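Local coordinates for protein pertussis toxin-like subunit ArtA (PDB 4Z9D) that binds NAD and probably acts as the ADP-ribosyltransferase subunit of a pertussis-like toxin that inhibits trimeric G proteins, at residues 59-71 with 136-148. The protein carries 2 engineered substitutions. Sequence-based numbering, arbitrary orientation.
Sequences ETYNIARQYYSSS and LTYDRFNSQVSDG. With NAD (nicotinamide-adenine-dinucleotide), chain F.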
loop_
_atom_site.group_PDB
_atom_site.type_symbol
_atom_site.label_atom_id
_atom_site.label_comp_id
_atom_site.label_asym_id
_atom_site.label_seq_id
_atom_site.Cartn_x
_atom_site.Cartn_y
_atom_site.Cartn_z
ATOM N N GLU A 59 4.342 10.592 -2.106
ATOM C CA GLU A 59 4.984 9.285 -2.204
ATOM C C GLU A 59 4.453 8.432 -3.347
ATOM O O GLU A 59 5.214 7.669 -3.936
ATOM C CB GLU A 59 4.855 8.498 -0.891
ATOM C CG GLU A 59 5.804 8.980 0.211
ATOM C CD GLU A 59 5.767 8.110 1.465
ATOM O OE1 GLU A 59 4.989 7.129 1.487
ATOM O OE2 GLU A 59 6.526 8.409 2.423
ATOM N N THR A 60 3.157 8.519 -3.653
ATOM C CA THR A 60 2.608 7.686 -4.734
ATOM C C THR A 60 3.257 7.972 -6.093
ATOM O O THR A 60 3.488 7.044 -6.874
ATOM C CB THR A 60 1.089 7.842 -4.893
ATOM O OG1 THR A 60 0.768 9.176 -5.317
ATOM C CG2 THR A 60 0.395 7.526 -3.585
ATOM N N TYR A 61 3.502 9.245 -6.399
ATOM C CA TYR A 61 4.172 9.573 -7.662
ATOM C C TYR A 61 5.565 8.952 -7.767
ATOM O O TYR A 61 5.998 8.524 -8.850
ATOM C CB TYR A 61 4.274 11.086 -7.841
ATOM C CG TYR A 61 2.942 11.735 -8.087
ATOM C CD1 TYR A 61 2.303 11.599 -9.315
ATOM C CD2 TYR A 61 2.309 12.465 -7.091
ATOM C CE1 TYR A 61 1.075 12.192 -9.555
ATOM C CE2 TYR A 61 1.075 13.062 -7.316
ATOM C CZ TYR A 61 0.467 12.920 -8.550
ATOM O OH TYR A 61 -0.753 13.507 -8.775
ATOM N N ASN A 62 6.271 8.918 -6.647
ATOM C CA ASN A 62 7.621 8.372 -6.616
ATOM C C ASN A 62 7.634 6.860 -6.730
ATOM O O ASN A 62 8.498 6.287 -7.386
ATOM C CB ASN A 62 8.333 8.801 -5.343
ATOM C CG ASN A 62 8.646 10.287 -5.325
ATOM O OD1 ASN A 62 8.757 10.932 -6.378
ATOM N ND2 ASN A 62 8.793 10.842 -4.124
ATOM N N ILE A 63 6.687 6.209 -6.061
ATOM C CA ILE A 63 6.490 4.769 -6.228
ATOM C C ILE A 63 6.165 4.425 -7.690
ATOM O O ILE A 63 6.722 3.483 -8.262
ATOM C CB ILE A 63 5.362 4.261 -5.296
ATOM C CG1 ILE A 63 5.805 4.348 -3.835
ATOM C CG2 ILE A 63 4.956 2.831 -5.641
ATOM C CD1 ILE A 63 4.652 4.175 -2.836
ATOM N N ALA A 64 5.265 5.194 -8.295
ATOM C CA ALA A 64 4.908 4.963 -9.689
ATOM C C ALA A 64 6.122 5.155 -10.611
ATOM O O ALA A 64 6.310 4.392 -11.564
ATOM C CB ALA A 64 3.797 5.880 -10.104
ATOM N N ARG A 65 6.925 6.181 -10.341
ATOM C CA ARG A 65 8.128 6.425 -11.143
ATOM C C ARG A 65 9.077 5.231 -11.103
ATOM O O ARG A 65 9.637 4.824 -12.127
ATOM C CB ARG A 65 8.859 7.663 -10.647
ATOM C CG ARG A 65 10.198 7.903 -11.325
ATOM C CD ARG A 65 10.788 9.232 -10.863
ATOM N NE ARG A 65 9.974 10.352 -11.325
ATOM C CZ ARG A 65 9.157 11.061 -10.558
ATOM N NH1 ARG A 65 9.021 10.769 -9.275
ATOM N NH2 ARG A 65 8.459 12.057 -11.088
ATOM N N GLN A 66 9.240 4.678 -9.904
ATOM C CA GLN A 66 10.101 3.524 -9.690
ATOM C C GLN A 66 9.655 2.356 -10.569
ATOM O O GLN A 66 10.473 1.719 -11.238
ATOM C CB GLN A 66 10.079 3.133 -8.207
ATOM C CG GLN A 66 10.934 1.937 -7.834
ATOM C CD GLN A 66 10.586 1.379 -6.458
ATOM O OE1 GLN A 66 9.844 1.999 -5.690
ATOM N NE2 GLN A 66 11.113 0.198 -6.148
ATOM N N TYR A 67 8.350 2.105 -10.596
ATOM C CA TYR A 67 7.805 1.013 -11.386
ATOM C C TYR A 67 7.872 1.301 -12.883
ATOM O O TYR A 67 8.284 0.446 -13.660
ATOM C CB TYR A 67 6.365 0.729 -10.964
ATOM C CG TYR A 67 6.255 0.235 -9.534
ATOM C CD1 TYR A 67 7.376 -0.201 -8.843
ATOM C CD2 TYR A 67 5.042 0.234 -8.873
ATOM C CE1 TYR A 67 7.290 -0.642 -7.540
ATOM C CE2 TYR A 67 4.941 -0.209 -7.567
ATOM C CZ TYR A 67 6.069 -0.644 -6.905
ATOM O OH TYR A 67 5.986 -1.087 -5.600
ATOM N N TYR A 68 7.480 2.511 -13.275
ATOM C CA TYR A 68 7.489 2.930 -14.682
ATOM C C TYR A 68 8.864 2.847 -15.330
ATOM O O TYR A 68 8.995 2.533 -16.509
ATOM C CB TYR A 68 6.984 4.366 -14.791
ATOM C CG TYR A 68 5.497 4.529 -14.985
ATOM C CD1 TYR A 68 4.786 5.462 -14.234
ATOM C CD2 TYR A 68 4.810 3.788 -15.931
ATOM C CE1 TYR A 68 3.427 5.630 -14.405
ATOM C CE2 TYR A 68 3.450 3.949 -16.112
ATOM C CZ TYR A 68 2.765 4.877 -15.348
ATOM O OH TYR A 68 1.410 5.048 -15.526
ATOM N N SER A 69 9.896 3.132 -14.555
ATOM C CA SER A 69 11.228 3.228 -15.119
ATOM C C SER A 69 11.995 1.914 -15.008
ATOM O O SER A 69 13.160 1.845 -15.369
ATOM C CB SER A 69 12.006 4.369 -14.449
ATOM O OG SER A 69 12.287 4.073 -13.097
ATOM N N SER A 70 11.352 0.878 -14.477
ATOM C CA SER A 70 12.022 -0.408 -14.339
ATOM C C SER A 70 11.952 -1.177 -15.662
ATOM O O SER A 70 10.965 -1.084 -16.394
ATOM C CB SER A 70 11.411 -1.223 -13.197
ATOM O OG SER A 70 10.109 -1.657 -13.509
ATOM N N SER A 71 13.013 -1.920 -15.969
ATOM C CA SER A 71 13.142 -2.588 -17.264
ATOM C C SER A 71 12.132 -3.708 -17.387
ATOM O O SER A 71 11.883 -4.439 -16.430
ATOM C CB SER A 71 14.554 -3.135 -17.464
ATOM O OG SER A 71 15.108 -3.544 -16.231
ATOM N N LEU A 136 -2.346 6.870 -14.149
ATOM C CA LEU A 136 -1.145 7.713 -14.129
ATOM C C LEU A 136 -0.483 7.732 -15.497
ATOM O O LEU A 136 -0.415 6.712 -16.173
ATOM C CB LEU A 136 -0.151 7.230 -13.067
ATOM C CG LEU A 136 -0.646 7.209 -11.615
ATOM C CD1 LEU A 136 0.400 6.664 -10.671
ATOM C CD2 LEU A 136 -1.056 8.606 -11.188
ATOM N N THR A 137 -0.057 8.909 -15.941
ATOM C CA THR A 137 0.682 9.003 -17.198
ATOM C C THR A 137 2.179 9.119 -16.912
ATOM O O THR A 137 2.573 9.668 -15.882
ATOM C CB THR A 137 0.209 10.205 -18.036
ATOM O OG1 THR A 137 0.592 11.409 -17.374
ATOM C CG2 THR A 137 -1.319 10.187 -18.195
ATOM N N TYR A 138 3.008 8.627 -17.830
ATOM C CA TYR A 138 4.457 8.643 -17.656
ATOM C C TYR A 138 5.154 9.202 -18.892
ATOM O O TYR A 138 4.923 8.731 -20.006
ATOM C CB TYR A 138 4.977 7.242 -17.368
ATOM C CG TYR A 138 6.458 7.150 -17.091
ATOM C CD1 TYR A 138 7.265 6.311 -17.842
ATOM C CD2 TYR A 138 7.046 7.881 -16.072
ATOM C CE1 TYR A 138 8.614 6.201 -17.594
ATOM C CE2 TYR A 138 8.401 7.784 -15.816
ATOM C CZ TYR A 138 9.177 6.935 -16.578
ATOM O OH TYR A 138 10.522 6.823 -16.327
ATOM N N ASP A 139 5.976 10.226 -18.683
ATOM C CA ASP A 139 6.847 10.758 -19.735
ATOM C C ASP A 139 8.260 10.304 -19.427
ATOM O O ASP A 139 8.945 10.870 -18.575
ATOM C CB ASP A 139 6.753 12.286 -19.807
ATOM C CG ASP A 139 7.747 12.906 -20.799
ATOM O OD1 ASP A 139 7.756 14.150 -20.922
ATOM O OD2 ASP A 139 8.492 12.165 -21.470
ATOM N N ARG A 140 8.693 9.271 -20.132
ATOM C CA ARG A 140 9.951 8.605 -19.838
ATOM C C ARG A 140 11.157 9.498 -20.145
ATOM O O ARG A 140 12.233 9.316 -19.573
ATOM C CB ARG A 140 10.003 7.280 -20.623
ATOM C CG ARG A 140 10.183 7.442 -22.145
ATOM C CD ARG A 140 10.113 6.087 -22.879
ATOM N NE ARG A 140 10.282 6.196 -24.336
ATOM C CZ ARG A 140 9.322 6.545 -25.195
ATOM N NH1 ARG A 140 8.108 6.860 -24.763
ATOM N NH2 ARG A 140 9.583 6.603 -26.497
ATOM N N PHE A 141 10.966 10.482 -21.021
ATOM C CA PHE A 141 12.057 11.381 -21.410
ATOM C C PHE A 141 12.447 12.383 -20.305
ATOM O O PHE A 141 13.598 12.833 -20.247
ATOM C CB PHE A 141 11.669 12.153 -22.673
ATOM C CG PHE A 141 11.294 11.268 -23.824
ATOM C CD1 PHE A 141 12.256 10.533 -24.493
ATOM C CD2 PHE A 141 9.971 11.193 -24.246
ATOM C CE1 PHE A 141 11.906 9.717 -25.546
ATOM C CE2 PHE A 141 9.613 10.382 -25.306
ATOM C CZ PHE A 141 10.584 9.642 -25.957
ATOM N N ASN A 142 11.490 12.734 -19.441
ATOM C CA ASN A 142 11.742 13.718 -18.386
ATOM C C ASN A 142 11.386 13.191 -16.997
ATOM O O ASN A 142 11.259 13.968 -16.041
ATOM C CB ASN A 142 10.971 15.002 -18.688
ATOM C CG ASN A 142 11.366 15.606 -20.014
ATOM O OD1 ASN A 142 12.497 16.072 -20.189
ATOM N ND2 ASN A 142 10.463 15.544 -20.981
ATOM N N SER A 143 11.229 11.868 -16.910
ATOM C CA SER A 143 10.856 11.162 -15.682
ATOM C C SER A 143 9.696 11.858 -14.962
ATOM O O SER A 143 9.764 12.146 -13.765
ATOM C CB SER A 143 12.092 11.039 -14.779
ATOM O OG SER A 143 11.886 10.181 -13.680
ATOM N N GLN A 144 8.632 12.131 -15.713
ATOM C CA GLN A 144 7.509 12.934 -15.231
ATOM C C GLN A 144 6.236 12.088 -15.099
ATOM O O GLN A 144 5.799 11.449 -16.058
ATOM C CB GLN A 144 7.270 14.127 -16.172
ATOM C CG GLN A 144 6.554 15.331 -15.530
ATOM C CD GLN A 144 5.099 15.053 -15.153
ATOM O OE1 GLN A 144 4.329 14.496 -15.941
ATOM N NE2 GLN A 144 4.716 15.459 -13.944
ATOM N N VAL A 145 5.661 12.064 -13.903
ATOM C CA VAL A 145 4.434 11.308 -13.664
ATOM C C VAL A 145 3.300 12.289 -13.382
ATOM O O VAL A 145 3.425 13.141 -12.509
ATOM C CB VAL A 145 4.578 10.336 -12.470
ATOM C CG1 VAL A 145 3.322 9.488 -12.321
ATOM C CG2 VAL A 145 5.810 9.447 -12.640
ATOM N N SER A 146 2.200 12.172 -14.121
ATOM C CA SER A 146 1.036 13.036 -13.901
ATOM C C SER A 146 -0.265 12.238 -13.810
ATOM O O SER A 146 -0.282 11.037 -14.064
ATOM C CB SER A 146 0.901 14.060 -15.036
ATOM O OG SER A 146 1.965 14.999 -15.026
ATOM N N ASP A 147 -1.344 12.917 -13.438
ATOM C CA ASP A 147 -2.674 12.301 -13.365
ATOM C C ASP A 147 -3.347 12.273 -14.726
ATOM O O ASP A 147 -3.473 13.315 -15.377
ATOM C CB ASP A 147 -3.574 13.048 -12.379
ATOM C CG ASP A 147 -3.157 12.861 -10.938
ATOM O OD1 ASP A 147 -3.955 13.247 -10.055
ATOM O OD2 ASP A 147 -2.055 12.325 -10.682
ATOM N N GLY A 148 -3.766 11.082 -15.153
ATOM C CA GLY A 148 -4.623 10.934 -16.319
ATOM C C GLY A 148 -6.082 10.908 -15.895
ATOM O O GLY A 148 -6.447 11.511 -14.885
HETATM P PA NAD F . 2.683 -5.968 -4.800
HETATM O O1A NAD F . 1.562 -5.879 -3.828
HETATM O O2A NAD F . 3.325 -7.282 -5.060
HETATM O O5B NAD F . 2.150 -5.315 -6.195
HETATM C C5B NAD F . 2.905 -5.290 -7.417
HETATM C C4B NAD F . 1.985 -5.810 -8.542
HETATM O O4B NAD F . 1.692 -7.226 -8.345
HETATM C C3B NAD F . 0.644 -5.149 -8.437
HETATM O O3B NAD F . 0.746 -3.820 -9.035
HETATM C C2B NAD F . -0.151 -6.077 -9.310
HETATM O O2B NAD F . 0.354 -5.973 -10.631
HETATM C C1B NAD F . 0.310 -7.435 -8.758
HETATM N N9A NAD F . -0.348 -7.972 -7.515
HETATM C C8A NAD F . -0.293 -7.629 -6.229
HETATM N N7A NAD F . -1.052 -8.486 -5.541
HETATM C C5A NAD F . -1.564 -9.376 -6.395
HETATM C C6A NAD F . -2.378 -10.435 -6.227
HETATM N N6A NAD F . -2.779 -10.689 -4.984
HETATM N N1A NAD F . -2.778 -11.203 -7.253
HETATM C C2A NAD F . -2.321 -10.889 -8.531
HETATM N N3A NAD F . -1.476 -9.782 -8.686
HETATM C C4A NAD F . -1.117 -9.054 -7.615
HETATM O O3 NAD F . 3.829 -4.971 -4.365
HETATM P PN NAD F . 3.556 -3.433 -3.913
HETATM O O1N NAD F . 2.279 -3.325 -3.154
HETATM O O2N NAD F . 3.825 -2.543 -5.063
HETATM O O5D NAD F . 4.728 -3.301 -2.846
HETATM C C5D NAD F . 6.097 -3.564 -3.179
HETATM C C4D NAD F . 7.014 -2.760 -2.252
HETATM O O4D NAD F . 6.523 -1.378 -2.349
HETATM C C3D NAD F . 6.859 -3.190 -0.781
HETATM O O3D NAD F . 8.056 -2.917 -0.045
HETATM C C2D NAD F . 5.784 -2.212 -0.347
HETATM O O2D NAD F . 5.749 -2.078 1.091
HETATM C C1D NAD F . 6.220 -0.917 -1.020
HETATM N N1N NAD F . 5.076 0.064 -1.018
HETATM C C2N NAD F . 4.122 0.055 -2.066
HETATM C C3N NAD F . 3.025 0.917 -2.079
HETATM C C7N NAD F . 2.093 0.908 -3.134
HETATM O O7N NAD F . 1.235 1.945 -3.221
HETATM N N7N NAD F . 2.137 -0.090 -4.021
HETATM C C4N NAD F . 2.874 1.808 -1.019
HETATM C C5N NAD F . 3.805 1.835 0.018
HETATM C C6N NAD F . 4.895 0.970 0.040
#
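Tyr68 stacks its CB over the centre of the Tyr138 ring, 3.5 Å from the centroid, and Tyr138 CB returns the contact over the Tyr68 ring. The ring planes are 4° apart but offset along each other, so this is a reciprocal pair of CH-pi contacts. The pair joins the C-terminal end of helix 57-68 to the beta hairpin of strands 130-139 and 144-152, the latter an outermost strand of the four-stranded antiparallel sheet of this ADP-ribosyltransferase-type domain. Tyr68 OH then gives a hydrogen bond of 2.6 Å to Leu136 O, arriving from above the carbonyl plane. One and two turns back along the helix the packing is apolar: Ala64 CB meets Leu136 CD1 at 3.5 Å, and Val145 CG1 lies at the edge of the Tyr61 ring, 3.8 Å from Tyr61 CD1. Tyr61 OH donates to Asp147 OD2 at 2.6 Å, meeting it from above the carboxylate plane; Asp147 OD1 forms a salt bridge with Arg79 of strand 77-83. Away from the hairpin, the same helix faces NAD: Tyr67 OH is hydrogen-bonded to NAD O2N, and Ile63 CD1 touches the nicotinamide ring. Near the hairpin turn, which carries a G1 beta bulge, Arg65 runs out extended and bends at chi3 (-66°). Its NE and NH2 thereby grip Ser143 O side-on, each at 3.0 Å and close to the guanidinium plane, while Val145 CG2 lies over one face of that group.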